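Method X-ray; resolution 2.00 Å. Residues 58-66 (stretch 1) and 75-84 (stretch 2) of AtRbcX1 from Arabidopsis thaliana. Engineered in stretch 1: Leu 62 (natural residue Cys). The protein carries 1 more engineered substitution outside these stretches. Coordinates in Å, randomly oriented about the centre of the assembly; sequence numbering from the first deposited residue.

Stretch 1, residues 58-66: GDKFLATLM
Stretch 2, residues 75-84: LALRILEVRS

The most unusual feature of this contact is a buried arginine whose guanidinium serves two partners on the other helix: Arg 83 NH1 donates a hydrogen bond to Asp 59 OD1, 3.0 Å long with an N-H...O angle of 165°, within a salt bridge, while Leu 62 CD1 lies over one face of the group, 3.7 Å from Arg 83 NH1. The acid approaches at the guanidinium edge, near its plane, where the N-H bonds point; the face, which offers no hydrogen, is left to a methyl.

Both stretches are helical, with phi near -65° and psi near -40° through most of their length and regular i to i+4 backbone hydrogen bonds. Their N-to-C directions run at 146°, closer to antiparallel than parallel, and the axes come within 9.2 Å. The register is marked by Met 66 and Ala 76, whose CA atoms are 5.6 Å apart, so the salt bridge lies toward the start of stretch 1 and the end of stretch 2.

Where the CA atoms come nearest, the small residue earns its place. Ala 76 points its CB toward stretch 1, 3.6 Å from Met 66 CB, and a methyl reaches Met 66 without pushing the backbones apart. Met 66 has chi1 p, with chi2 and chi3 near -150°.

One helical turn before Met 66, the engineered Leu 62 (Cys in the natural sequence) is a knob among Ala 76, Ile 79, Leu 80 and Arg 83. Its m,t rotamer brings Leu 62 CD1 to 3.6 Å from Leu 80 CD2 and Leu 62 CD2 to 3.9 Å from Ile 79 CG2, so the two branches meet different neighbours. Ile 79 and Leu 80 are also m,t; the CA-to-CB bond of Leu 80 points sideways, but its end comes nearer.

Leu 65, t,p, extends the apolar surface. Leu 65 CD2 lies 4.0 Å from Ala 76 CB, 3.9 Å from Ile 79 CD1 and 4.4 Å from Leu 75 CB, the last on a residue set sideways.

Asp 59 also starts sideways, and chi1 m with chi2 near 4° carries OD1 to the arginine. Arg 83 leaves its helix with chi1 at 101°, between wells, then extends through chi2 and chi3 t, with chi4 at 156°. Further hydrogen bonds elsewhere in the structure help satisfy both charged groups.

Together the stretches bury 405 Å², most of it on apolar residues. Thr 64 and Arg 78 lie out of reach and exposed, and Thr 64 OG1 bonds back to Lys 60 O at 2.9 Å.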

ATOM      1  N   GLY B  58      11.327   5.440   3.643  1.00 58.12           N
ATOM      2  CA  GLY B  58      11.235   6.767   4.221  1.00 54.36           C
ATOM      3  C   GLY B  58      12.033   7.026   5.482  1.00 54.69           C
ATOM      4  O   GLY B  58      12.474   8.150   5.714  1.00 54.67           O
ATOM      5  N   ASP B  59      12.196   6.023   6.337  1.00 52.34           N
ATOM      6  CA  ASP B  59      12.971   6.266   7.549  1.00 45.62           C
ATOM      7  C   ASP B  59      14.466   6.347   7.250  1.00 54.13           C
ATOM      8  O   ASP B  59      15.194   7.113   7.907  1.00 50.97           O
ATOM      9  CB  ASP B  59      12.679   5.228   8.623  1.00 48.67           C
ATOM     10  CG  ASP B  59      11.336   5.466   9.298  1.00 49.91           C
ATOM     11  OD1 ASP B  59      10.614   6.391   8.859  1.00 43.71           O
ATOM     12  OD2 ASP B  59      10.997   4.717  10.234  1.00 53.24           O
ATOM     13  N   LYS B  60      14.917   5.574   6.255  1.00 49.48           N
ATOM     14  CA  LYS B  60      16.313   5.638   5.825  1.00 49.26           C
ATOM     15  C   LYS B  60      16.560   7.003   5.209  1.00 48.54           C
ATOM     16  O   LYS B  60      17.588   7.617   5.466  1.00 48.07           O
ATOM     17  CB  LYS B  60      16.661   4.518   4.829  1.00 47.06           C
ATOM     18  N   PHE B  61      15.604   7.482   4.415  1.00 45.51           N
ATOM     19  CA  PHE B  61      15.673   8.830   3.840  1.00 46.87           C
ATOM     20  C   PHE B  61      15.765   9.917   4.936  1.00 50.92           C
ATOM     21  O   PHE B  61      16.542  10.871   4.818  1.00 39.15           O
ATOM     22  CB  PHE B  61      14.447   9.079   2.962  1.00 47.27           C
ATOM     23  CG  PHE B  61      14.288  10.515   2.495  1.00 45.42           C
ATOM     24  CD1 PHE B  61      14.867  10.940   1.307  1.00 46.57           C
ATOM     25  CD2 PHE B  61      13.510  11.426   3.224  1.00 48.86           C
ATOM     26  CE1 PHE B  61      14.704  12.241   0.861  1.00 49.49           C
ATOM     27  CE2 PHE B  61      13.339  12.740   2.787  1.00 42.38           C
ATOM     28  CZ  PHE B  61      13.938  13.149   1.602  1.00 37.72           C
ATOM     29  N   LEU B  62      14.965   9.776   5.989  1.00 46.11           N
ATOM     30  CA  LEU B  62      14.973  10.773   7.061  1.00 48.26           C
ATOM     31  C   LEU B  62      16.253  10.700   7.884  1.00 51.42           C
ATOM     32  O   LEU B  62      16.808  11.736   8.272  1.00 48.62           O
ATOM     33  CB  LEU B  62      13.747  10.616   7.973  1.00 43.91           C
ATOM     34  CG  LEU B  62      12.420  11.039   7.323  1.00 47.04           C
ATOM     35  CD1 LEU B  62      11.257  10.639   8.203  1.00 45.17           C
ATOM     36  CD2 LEU B  62      12.434  12.552   7.062  1.00 49.89           C
ATOM     37  N   ALA B  63      16.710   9.480   8.165  1.00 44.96           N
ATOM     38  CA  ALA B  63      17.953   9.290   8.913  1.00 50.34           C
ATOM     39  C   ALA B  63      19.123   9.927   8.170  1.00 49.09           C
ATOM     40  O   ALA B  63      20.018  10.536   8.774  1.00 52.64           O
ATOM     41  CB  ALA B  63      18.214   7.819   9.135  1.00 51.84           C
ATOM     42  N   THR B  64      19.094   9.801   6.853  1.00 48.58           N
ATOM     43  CA  THR B  64      20.122  10.379   6.004  1.00 49.78           C
ATOM     44  C   THR B  64      19.996  11.893   5.968  1.00 52.62           C
ATOM     45  O   THR B  64      21.001  12.625   5.988  1.00 47.23           O
ATOM     46  CB  THR B  64      20.016   9.816   4.580  1.00 49.12           C
ATOM     47  OG1 THR B  64      20.283   8.412   4.625  1.00 49.70           O
ATOM     48  CG2 THR B  64      21.009  10.495   3.637  1.00 47.62           C
ATOM     49  N   LEU B  65      18.758  12.363   5.910  1.00 45.14           N
ATOM     50  CA  LEU B  65      18.502  13.796   5.860  1.00 47.46           C
ATOM     51  C   LEU B  65      18.960  14.510   7.129  1.00 48.77           C
ATOM     52  O   LEU B  65      19.437  15.639   7.090  1.00 43.13           O
ATOM     53  CB  LEU B  65      17.018  14.063   5.640  1.00 47.97           C
ATOM     54  CG  LEU B  65      16.626  15.536   5.526  1.00 48.48           C
ATOM     55  CD1 LEU B  65      17.255  16.184   4.288  1.00 47.17           C
ATOM     56  CD2 LEU B  65      15.092  15.690   5.546  1.00 52.25           C
ATOM     57  N   MET B  66      18.816  13.881   8.277  1.00 53.22           N
ATOM     58  CA  MET B  66      19.178  14.638   9.464  1.00 54.83           C
ATOM     59  C   MET B  66      20.658  14.561   9.812  1.00 57.28           C
ATOM     60  O   MET B  66      21.137  15.278  10.694  1.00 55.33           O
ATOM     61  CB  MET B  66      18.298  14.292  10.645  1.00 57.41           C
ATOM     62  CG  MET B  66      18.275  12.872  11.000  1.00 53.46           C
ATOM     63  SD  MET B  66      16.632  12.558  11.651  1.00 59.47           S
ATOM     64  CE  MET B  66      17.002  11.263  12.802  1.00 47.54           C
ATOM     65  N   LEU B  75      15.067  20.172   9.165  1.00 52.95           N
ATOM     66  CA  LEU B  75      14.065  19.859   8.145  1.00 55.65           C
ATOM     67  C   LEU B  75      13.442  18.472   8.380  1.00 53.91           C
ATOM     68  O   LEU B  75      12.226  18.287   8.265  1.00 52.26           O
ATOM     69  CB  LEU B  75      14.685  19.941   6.760  1.00 57.71           C
ATOM     70  CG  LEU B  75      13.703  20.111   5.606  1.00 66.55           C
ATOM     71  CD1 LEU B  75      12.753  21.249   5.920  1.00 65.60           C
ATOM     72  CD2 LEU B  75      14.459  20.392   4.315  1.00 68.01           C
ATOM     73  N   ALA B  76      14.288  17.506   8.712  1.00 48.70           N
ATOM     74  CA  ALA B  76      13.833  16.183   9.109  1.00 48.64           C
ATOM     75  C   ALA B  76      12.831  16.227  10.258  1.00 57.82           C
ATOM     76  O   ALA B  76      11.815  15.526  10.227  1.00 45.91           O
ATOM     77  CB  ALA B  76      15.011  15.325   9.499  1.00 47.26           C
ATOM     78  N   LEU B  77      13.143  17.030  11.283  1.00 49.33           N
ATOM     79  CA  LEU B  77      12.303  17.135  12.481  1.00 53.17           C
ATOM     80  C   LEU B  77      10.953  17.772  12.157  1.00 49.56           C
ATOM     81  O   LEU B  77       9.940  17.481  12.806  1.00 55.44           O
ATOM     82  CB  LEU B  77      13.033  17.934  13.581  1.00 57.29           C
ATOM     83  CG  LEU B  77      13.677  17.095  14.698  1.00 58.40           C
ATOM     84  CD1 LEU B  77      12.593  16.422  15.542  1.00 74.37           C
ATOM     85  CD2 LEU B  77      14.616  16.033  14.169  1.00 60.30           C
ATOM     86  N   ARG B  78      10.953  18.656  11.165  1.00 43.14           N
ATOM     87  CA  ARG B  78       9.726  19.251  10.662  1.00 46.34           C
ATOM     88  C   ARG B  78       8.857  18.182   9.960  1.00 55.24           C
ATOM     89  O   ARG B  78       7.639  18.076  10.196  1.00 49.21           O
ATOM     90  CB  ARG B  78      10.086  20.355   9.676  1.00 47.75           C
ATOM     91  CG  ARG B  78       8.889  20.980   8.967  1.00 56.69           C
ATOM     92  CD  ARG B  78       8.012  21.769   9.950  1.00 60.75           C
ATOM     93  NE  ARG B  78       6.726  22.163   9.367  1.00 57.40           N
ATOM     94  CZ  ARG B  78       5.613  22.371  10.070  1.00 62.82           C
ATOM     95  NH1 ARG B  78       5.612  22.222  11.395  1.00 64.14           N
ATOM     96  NH2 ARG B  78       4.494  22.719   9.445  1.00 61.42           N
ATOM     97  N   ILE B  79       9.498  17.394   9.100  1.00 50.04           N
ATOM     98  CA  ILE B  79       8.818  16.334   8.365  1.00 45.73           C
ATOM     99  C   ILE B  79       8.312  15.305   9.353  1.00 48.85           C
ATOM    100  O   ILE B  79       7.209  14.810   9.207  1.00 47.41           O
ATOM    101  CB  ILE B  79       9.745  15.713   7.279  1.00 48.53           C
ATOM    102  CG1 ILE B  79      10.120  16.803   6.262  1.00 46.40           C
ATOM    103  CG2 ILE B  79       9.063  14.488   6.585  1.00 41.04           C
ATOM    104  CD1 ILE B  79      11.268  16.467   5.311  1.00 49.66           C
ATOM    105  N   LEU B  80       9.089  15.010  10.389  1.00 43.59           N
ATOM    106  CA  LEU B  80       8.621  14.061  11.401  1.00 51.10           C
ATOM    107  C   LEU B  80       7.339  14.557  12.093  1.00 57.93           C
ATOM    108  O   LEU B  80       6.418  13.775  12.375  1.00 54.77           O
ATOM    109  CB  LEU B  80       9.701  13.801  12.449  1.00 52.53           C
ATOM    110  CG  LEU B  80      10.856  12.924  11.972  1.00 59.81           C
ATOM    111  CD1 LEU B  80      11.948  12.787  13.042  1.00 57.71           C
ATOM    112  CD2 LEU B  80      10.320  11.574  11.557  1.00 51.10           C
ATOM    113  N   GLU B  81       7.295  15.859  12.364  1.00 52.28           N
ATOM    114  CA  GLU B  81       6.141  16.466  13.027  1.00 57.72           C
ATOM    115  C   GLU B  81       4.946  16.508  12.075  1.00 53.94           C
ATOM    116  O   GLU B  81       3.861  16.058  12.427  1.00 50.54           O
ATOM    117  CB  GLU B  81       6.479  17.868  13.538  1.00 52.69           C
ATOM    118  N   VAL B  82       5.158  17.033  10.870  1.00 51.54           N
ATOM    119  CA  VAL B  82       4.118  17.074   9.841  1.00 53.91           C
ATOM    120  C   VAL B  82       3.548  15.690   9.423  1.00 53.52           C
ATOM    121  O   VAL B  82       2.345  15.569   9.156  1.00 46.47           O
ATOM    122  CB  VAL B  82       4.609  17.826   8.592  1.00 51.24           C
ATOM    123  CG1 VAL B  82       3.661  17.607   7.399  1.00 48.80           C
ATOM    124  CG2 VAL B  82       4.770  19.294   8.910  1.00 50.05           C
ATOM    125  N   ARG B  83       4.386  14.654   9.358  1.00 53.51           N
ATOM    126  CA  ARG B  83       3.857  13.343   8.977  1.00 56.25           C
ATOM    127  C   ARG B  83       3.039  12.774  10.134  1.00 55.19           C
ATOM    128  O   ARG B  83       2.121  11.983   9.917  1.00 47.29           O
ATOM    129  CB  ARG B  83       4.944  12.362   8.476  1.00 56.24           C
ATOM    130  CG  ARG B  83       5.394  11.328   9.483  1.00 58.63           C
ATOM    131  CD  ARG B  83       6.641  10.576   9.064  1.00 50.69           C
ATOM    132  NE  ARG B  83       7.357  10.054  10.236  1.00 51.02           N
ATOM    133  CZ  ARG B  83       8.179   9.011  10.197  1.00 54.45           C
ATOM    134  NH1 ARG B  83       8.388   8.380   9.043  1.00 43.47           N
ATOM    135  NH2 ARG B  83       8.788   8.592  11.299  1.00 45.36           N
ATOM    136  N   SER B  84       3.357  13.175  11.365  1.00 49.89           N
ATOM    137  CA  SER B  84       2.572  12.702  12.506  1.00 57.85           C
ATOM    138  C   SER B  84       1.204  13.390  12.537  1.00 55.84           C
ATOM    139  O   SER B  84       0.158  12.744  12.712  1.00 50.58           O
ATOM    140  CB  SER B  84       3.308  12.914  13.827  1.00 53.70           C
ATOM    141  OG  SER B  84       2.662  12.191  14.859  1.00 62.46           O
TER